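Long-range contacts in major capsid protein (Human herpesvirus 1, PDB 1NO7), which builds the shell of the herpes simplex virus capsid, and is represented here by its large protease-resistant upper domain: residues L149-R153 and L253-F257; Q269-N273 and V584-Q589; L281-L285 and K360-Y364. All coordinates share one frame; numbering follows the deposited sequence.

Read from the N terminus, the chain makes its first closure at interaction 1, where the end of helix 139-150 meets the end of helix 234-256 and shuts off 99 residues that are largely helical and contain no strand. Interaction 2 opens shortly afterwards, at the short helix 269-273, and closes only at helix 583-593, near the last modelled residue. Interaction 3 lies wholly within that 310-residue span and joins loop 281-285 to helix 353-371. No spans cross: 1 and 2 are in series, and 2 encloses 3. Interactions 1 and 2 touch directly through Phe257 O and Asn273 ND2, whereas interaction 3 keeps about 8 Å (nearest atoms) from interaction 2, close to the chain's centre.

Interaction 1. Residues L149-R153 and L253-F257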
# COMPACT_ATOMS: atom_id res chain seq x y z
N LEU A 149 13.31 -16.84 -15.04
CA LEU A 149 13.41 -16.96 -13.59
C LEU A 149 12.21 -17.74 -13.05
O LEU A 149 12.30 -18.45 -12.04
CB LEU A 149 13.46 -15.57 -12.96
CG LEU A 149 14.67 -15.33 -12.05
CD1 LEU A 149 14.62 -13.90 -11.49
CD2 LEU A 149 14.67 -16.38 -10.93
N GLY A 150 11.08 -17.59 -13.74
CA GLY A 150 9.87 -18.26 -13.34
C GLY A 150 9.93 -19.77 -13.45
O GLY A 150 9.80 -20.46 -12.44
N VAL A 151 10.13 -20.29 -14.66
CA VAL A 151 10.18 -21.74 -14.90
C VAL A 151 10.73 -22.53 -13.71
O VAL A 151 11.85 -22.30 -13.26
CB VAL A 151 11.04 -22.09 -16.15
CG1 VAL A 151 10.54 -21.32 -17.36
CG2 VAL A 151 12.51 -21.79 -15.88
N GLY A 152 9.92 -23.45 -13.20
CA GLY A 152 10.35 -24.26 -12.07
C GLY A 152 9.93 -23.72 -10.71
O GLY A 152 10.27 -24.30 -9.68
N ARG A 153 9.21 -22.60 -10.71
CA ARG A 153 8.72 -22.00 -9.47
C ARG A 153 7.22 -21.77 -9.59
O ARG A 153 6.65 -21.86 -10.69
CB ARG A 153 9.40 -20.65 -9.21
CG ARG A 153 10.91 -20.69 -9.19
CD ARG A 153 11.49 -19.27 -9.37
NE ARG A 153 12.95 -19.28 -9.46
CZ ARG A 153 13.76 -19.56 -8.44
NH1 ARG A 153 13.26 -19.85 -7.25
NH2 ARG A 153 15.08 -19.57 -8.62
N LEU A 253 12.54 -16.76 -3.16
CA LEU A 253 13.50 -16.33 -4.18
C LEU A 253 14.72 -15.66 -3.56
O LEU A 253 15.84 -15.97 -3.95
CB LEU A 253 12.85 -15.35 -5.15
CG LEU A 253 13.48 -15.35 -6.54
CD1 LEU A 253 13.36 -16.76 -7.12
CD2 LEU A 253 12.76 -14.35 -7.44
N VAL A 254 14.51 -14.76 -2.61
CA VAL A 254 15.65 -14.11 -1.98
C VAL A 254 16.63 -15.12 -1.40
O VAL A 254 17.81 -15.11 -1.74
CB VAL A 254 15.22 -13.15 -0.86
CG1 VAL A 254 16.44 -12.80 0.01
CG2 VAL A 254 14.64 -11.89 -1.47
N ASP A 255 16.15 -15.99 -0.52
CA ASP A 255 17.02 -17.00 0.09
C ASP A 255 17.67 -17.90 -0.96
O ASP A 255 18.74 -18.47 -0.72
CB ASP A 255 16.22 -17.84 1.09
CG ASP A 255 15.56 -17.00 2.17
OD1 ASP A 255 16.28 -16.25 2.87
OD2 ASP A 255 14.32 -17.09 2.33
N ASP A 256 17.03 -18.01 -2.12
CA ASP A 256 17.54 -18.82 -3.23
C ASP A 256 18.80 -18.23 -3.87
O ASP A 256 19.56 -18.93 -4.55
CB ASP A 256 16.47 -18.98 -4.30
CG ASP A 256 15.55 -20.13 -4.03
OD1 ASP A 256 14.53 -20.24 -4.74
OD2 ASP A 256 15.85 -20.93 -3.11
N PHE A 257 19.01 -16.93 -3.66
CA PHE A 257 20.14 -16.22 -4.22
C PHE A 257 20.86 -15.39 -3.16
O PHE A 257 21.26 -14.25 -3.39
CB PHE A 257 19.66 -15.33 -5.37
CG PHE A 257 19.11 -16.11 -6.52
CD1 PHE A 257 18.15 -15.55 -7.35
CD2 PHE A 257 19.58 -17.38 -6.81
CE1 PHE A 257 17.66 -16.26 -8.46
CE2 PHE A 257 19.11 -18.09 -7.91
CZ PHE A 257 18.15 -17.53 -8.74
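Arg153 NH1 donates to Asp256 OD1 at 2.8 Å, and with an N-H...O angle of 161° this charged bond is nearly straight. The oxygen lies close to the guanidinium plane, while the carboxylate is approached on its anti side and turned by 47° from the guanidinium, which makes a single-point salt bridge and not a flat bidentate one. The other carboxylate oxygen, OD2, has a weak bond from Gln252 NE2.

Behind the bridge stands a type II turn from Gly150 to Arg153, with Gly152 at its positive-phi position, which brings the arginine back beside the end of helix 139-150. The extended run from CG to NE then carries the head group toward helix 234-256, and on the way NE makes a weak bond of 2.8 Å to Leu149 O. Leu253 crosses the arginine at about a right angle and lays CD1 over the middle of one guanidinium face. Phe257 approaches the same group obliquely, CZ lying 3.7 Å from NH2. Leu149 completes the apolar part through one methyl: CD2 is 4.0 Å from Leu253 CD1 and, at the edge of the phenyl ring, 3.9 Å from Phe257 CE1.

The contact thus joins two helix ends near the protein surface, and helix 567-577 packs against both of them, with Tyr572 on Arg153, Met575 on Leu253 and Ala576 on Leu149.

Interaction 2. Residues Q269-N273 and V584-Q589; sequences QAELN and VALHHQ
Gln269 runs across His588 at about a right angle, and its bend at chi2 brings the terminal amide to the edge of the imidazole, near the ring plane. The two flat groups are turned 37° apart, and Gln269 CB stands 3.8 Å from His588 NE2. The other ring nitrogen, ND1, is hydrogen-bonded to Leu259 N, which would limit the ring's rotation.

Asn273 reaches the same histidine obliquely. Its chi1 of 175° places CG trans to the main-chain nitrogen, which carries the amide to helix 583-593, tilted from the imidazole plane, with OD1 3.8 Å from His588 CB.

These side chains fill a steep helix-helix crossing, the short axes passing 9.1 Å apart at -105°, in a domain with a novel alpha plus beta fold. Backbones come closest where the CA atoms of Asn273 and Ala585 are 4.3 Å apart, and the small Ala585 CB sits 4.0 Å from Leu272 O.

The polar ends of the Asn273 and Gln589 side chains are held largely from outside the two segments: Asn273 ND2 bonds to Thr258 OG1, and Gln589 NE2, whose place is less sure, to Lys580 O. A link from Gln589 NE2 to Asn273 OD1, 3.5 Å long, is weak and shares that uncertainty.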
# COMPACT_ATOMS: atom_id res chain seq x y z
N GLN A 269 22.43 -11.72 6.03
CA GLN A 269 22.84 -11.49 4.66
C GLN A 269 21.71 -11.01 3.76
O GLN A 269 21.82 -9.95 3.14
CB GLN A 269 23.48 -12.75 4.08
CG GLN A 269 24.85 -13.03 4.68
CD GLN A 269 25.79 -11.83 4.56
OE1 GLN A 269 26.20 -11.45 3.47
NE2 GLN A 269 26.13 -11.24 5.70
N ALA A 270 20.61 -11.77 3.72
CA ALA A 270 19.47 -11.41 2.86
C ALA A 270 19.10 -9.92 2.98
O ALA A 270 18.70 -9.29 1.99
CB ALA A 270 18.28 -12.29 3.19
N GLU A 271 19.24 -9.35 4.17
CA GLU A 271 18.90 -7.94 4.37
C GLU A 271 19.84 -7.02 3.60
O GLU A 271 19.50 -5.87 3.27
CB GLU A 271 18.93 -7.60 5.87
CG GLU A 271 17.79 -8.25 6.65
CD GLU A 271 17.96 -8.13 8.15
OE1 GLU A 271 18.20 -7.00 8.63
OE2 GLU A 271 17.83 -9.16 8.86
N LEU A 272 21.03 -7.53 3.29
CA LEU A 272 22.02 -6.76 2.54
C LEU A 272 21.95 -7.12 1.08
O LEU A 272 22.27 -6.30 0.22
CB LEU A 272 23.42 -7.07 3.05
CG LEU A 272 23.63 -6.76 4.53
CD1 LEU A 272 25.01 -7.27 4.93
CD2 LEU A 272 23.49 -5.26 4.78
N ASN A 273 21.53 -8.35 0.81
CA ASN A 273 21.42 -8.85 -0.55
C ASN A 273 20.08 -8.50 -1.25
O ASN A 273 20.00 -8.56 -2.49
CB ASN A 273 21.65 -10.36 -0.55
CG ASN A 273 21.44 -10.99 -1.90
OD1 ASN A 273 21.85 -10.43 -2.92
ND2 ASN A 273 20.81 -12.15 -1.93
N VAL A 584 28.70 -6.66 -1.82
CA VAL A 584 28.25 -7.89 -1.16
C VAL A 584 27.06 -8.49 -1.90
O VAL A 584 27.02 -9.70 -2.16
CB VAL A 584 27.77 -7.65 0.25
CG1 VAL A 584 27.72 -8.96 1.00
CG2 VAL A 584 28.67 -6.63 0.93
N ALA A 585 26.09 -7.64 -2.21
CA ALA A 585 24.90 -8.08 -2.93
C ALA A 585 25.37 -8.84 -4.16
O ALA A 585 25.01 -10.02 -4.37
CB ALA A 585 24.05 -6.86 -3.35
N LEU A 586 26.17 -8.15 -4.96
CA LEU A 586 26.71 -8.72 -6.18
C LEU A 586 27.49 -9.98 -5.88
O LEU A 586 27.47 -10.93 -6.67
CB LEU A 586 27.61 -7.73 -6.89
CG LEU A 586 26.76 -6.91 -7.85
CD1 LEU A 586 25.99 -7.88 -8.76
CD2 LEU A 586 25.80 -6.02 -7.05
N HIS A 587 28.16 -10.00 -4.73
CA HIS A 587 28.91 -11.17 -4.35
C HIS A 587 27.93 -12.35 -4.36
O HIS A 587 28.10 -13.30 -5.15
CB HIS A 587 29.51 -10.99 -2.96
CG HIS A 587 30.08 -12.24 -2.39
ND1 HIS A 587 30.68 -13.20 -3.18
CD2 HIS A 587 30.15 -12.70 -1.12
CE1 HIS A 587 31.09 -14.20 -2.41
NE2 HIS A 587 30.78 -13.92 -1.16
N HIS A 588 26.90 -12.26 -3.51
CA HIS A 588 25.86 -13.29 -3.39
C HIS A 588 25.19 -13.54 -4.73
O HIS A 588 25.27 -14.64 -5.28
CB HIS A 588 24.77 -12.84 -2.41
CG HIS A 588 25.20 -12.81 -0.98
ND1 HIS A 588 25.29 -13.94 -0.20
CD2 HIS A 588 25.54 -11.77 -0.18
CE1 HIS A 588 25.66 -13.60 1.03
NE2 HIS A 588 25.81 -12.29 1.07
N GLN A 589 24.51 -12.51 -5.25
CA GLN A 589 23.82 -12.64 -6.52
C GLN A 589 24.70 -13.41 -7.52
O GLN A 589 24.21 -14.29 -8.25
CB GLN A 589 23.47 -11.26 -7.06
CG GLN A 589 22.50 -10.54 -6.18
CD GLN A 589 22.44 -9.05 -6.47
OE1 GLN A 589 22.13 -8.62 -7.60
NE2 GLN A 589 22.73 -8.25 -5.45

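Interaction 3. Residues L281-L285 and K360-Y364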
# COMPACT_ATOMS: atom_id res chain seq x y z
N LEU A 281 13.24 -0.77 5.09
CA LEU A 281 12.14 -0.30 4.27
C LEU A 281 10.82 -0.84 4.80
O LEU A 281 10.59 -2.05 4.80
CB LEU A 281 12.31 -0.77 2.83
CG LEU A 281 11.56 -0.07 1.67
CD1 LEU A 281 11.48 -1.06 0.50
CD2 LEU A 281 10.14 0.37 2.09
N LEU A 282 9.94 0.05 5.26
CA LEU A 282 8.67 -0.44 5.74
C LEU A 282 7.72 -0.27 4.58
O LEU A 282 7.81 0.69 3.81
CB LEU A 282 8.22 0.33 6.99
CG LEU A 282 8.29 1.85 6.98
CD1 LEU A 282 6.97 2.41 6.49
CD2 LEU A 282 8.58 2.36 8.38
N PRO A 283 6.81 -1.25 4.41
CA PRO A 283 5.83 -1.25 3.33
C PRO A 283 5.05 0.04 3.28
O PRO A 283 4.95 0.76 4.27
CB PRO A 283 4.96 -2.47 3.64
CG PRO A 283 5.08 -2.60 5.13
CD PRO A 283 6.53 -2.31 5.39
N PRO A 284 4.48 0.35 2.11
CA PRO A 284 3.71 1.57 1.89
C PRO A 284 2.58 1.80 2.88
O PRO A 284 2.45 2.91 3.39
CB PRO A 284 3.19 1.39 0.47
CG PRO A 284 2.98 -0.11 0.40
CD PRO A 284 4.24 -0.63 1.05
N LEU A 285 1.81 0.75 3.17
CA LEU A 285 0.67 0.83 4.10
C LEU A 285 0.86 -0.03 5.36
O LEU A 285 1.07 -1.24 5.27
CB LEU A 285 -0.59 0.40 3.36
CG LEU A 285 -0.90 1.34 2.18
CD1 LEU A 285 -2.11 0.88 1.36
CD2 LEU A 285 -1.15 2.74 2.77
N LYS A 360 5.26 -6.25 2.12
CA LYS A 360 6.07 -5.48 1.19
C LYS A 360 6.10 -6.20 -0.14
O LYS A 360 5.93 -5.59 -1.19
CB LYS A 360 7.47 -5.32 1.74
CG LYS A 360 7.50 -4.41 2.94
CD LYS A 360 8.80 -4.52 3.71
CE LYS A 360 10.00 -4.23 2.82
NZ LYS A 360 11.25 -4.39 3.62
N ILE A 361 6.28 -7.52 -0.10
CA ILE A 361 6.31 -8.29 -1.34
C ILE A 361 5.02 -8.07 -2.12
O ILE A 361 5.03 -7.82 -3.34
CB ILE A 361 6.41 -9.79 -1.09
CG1 ILE A 361 7.73 -10.10 -0.35
CG2 ILE A 361 6.26 -10.53 -2.42
CD1 ILE A 361 8.14 -11.59 -0.34
N TYR A 362 3.90 -8.15 -1.40
CA TYR A 362 2.58 -7.99 -1.99
C TYR A 362 2.38 -6.59 -2.58
O TYR A 362 2.02 -6.45 -3.76
CB TYR A 362 1.51 -8.24 -0.91
CG TYR A 362 0.14 -8.43 -1.49
CD1 TYR A 362 -0.23 -9.65 -2.06
CD2 TYR A 362 -0.77 -7.37 -1.55
CE1 TYR A 362 -1.47 -9.82 -2.68
CE2 TYR A 362 -2.02 -7.53 -2.17
CZ TYR A 362 -2.36 -8.76 -2.73
OH TYR A 362 -3.56 -8.91 -3.38
N TYR A 363 2.61 -5.57 -1.75
CA TYR A 363 2.42 -4.17 -2.15
C TYR A 363 3.36 -3.61 -3.21
O TYR A 363 2.95 -2.80 -4.06
CB TYR A 363 2.46 -3.28 -0.91
CG TYR A 363 1.22 -3.42 -0.09
CD1 TYR A 363 0.89 -4.64 0.50
CD2 TYR A 363 0.31 -2.38 0.03
CE1 TYR A 363 -0.32 -4.82 1.17
CE2 TYR A 363 -0.90 -2.54 0.70
CZ TYR A 363 -1.21 -3.77 1.26
OH TYR A 363 -2.43 -3.94 1.90
N TYR A 364 4.63 -4.04 -3.15
CA TYR A 364 5.64 -3.58 -4.09
C TYR A 364 5.79 -4.48 -5.32
O TYR A 364 6.36 -4.06 -6.32
CB TYR A 364 6.99 -3.44 -3.39
CG TYR A 364 7.04 -2.25 -2.45
CD1 TYR A 364 7.50 -2.40 -1.13
CD2 TYR A 364 6.67 -0.96 -2.88
CE1 TYR A 364 7.58 -1.30 -0.25
CE2 TYR A 364 6.75 0.15 -2.02
CZ TYR A 364 7.20 -0.02 -0.69
OH TYR A 364 7.25 1.04 0.20
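Pro283 and Pro284 press a loop against Lys360, Tyr363 and Tyr364 of helix 353-371, a loop-on-helix packing in the core of the novel alpha plus beta fold; the centre of the contact lies about 6 Å from the centre of the chain. All eight touching residues are buried.

One hydrogen bond spans the two segments. Lys360 NZ donates to Leu281 O at 2.7 Å, arriving in the carbonyl plane on a lone pair, with a C=O...N angle of 144°. The lysine chain bends at chi3 (57°), which turns its ammonium end toward the carbonyl. Met276 O accepts a second bond from NZ, so two backbone carbonyls meet this buried, presumably charged group. The aliphatic part of the chain is used as well: Pro283 crosses it at about a right angle, its CB and CD both against Lys360 CG (CB at 3.3 Å).

A CH-pi contact comes next. Pro284 CD lies over one face of the Tyr364 ring, 3.9 Å from the centroid and 30° off the ring normal. The phenol oxygen of Tyr364 is 3.4 Å from Pro284 N, but a proline nitrogen has no hydrogen to share, so this is packing alone.

The remaining contacts are apolar. Leu281 CD2 approaches Tyr364 CE1 obliquely at 3.8 Å, while Pro284 CG meets Tyr363 CB at 3.5 Å, proline and tyrosine crossing at a slant. Beyond the two segments, Pro284 shares a backbone hydrogen bond with Leu483, joining the loop to strand 478-483, and the phenol of Tyr363 is weakly bonded to Tyr218 N. At the end of segment 281-285, Leu285 turns CD1 to the edge of the Tyr363 ring, near its plane and 3.7 Å from CE2.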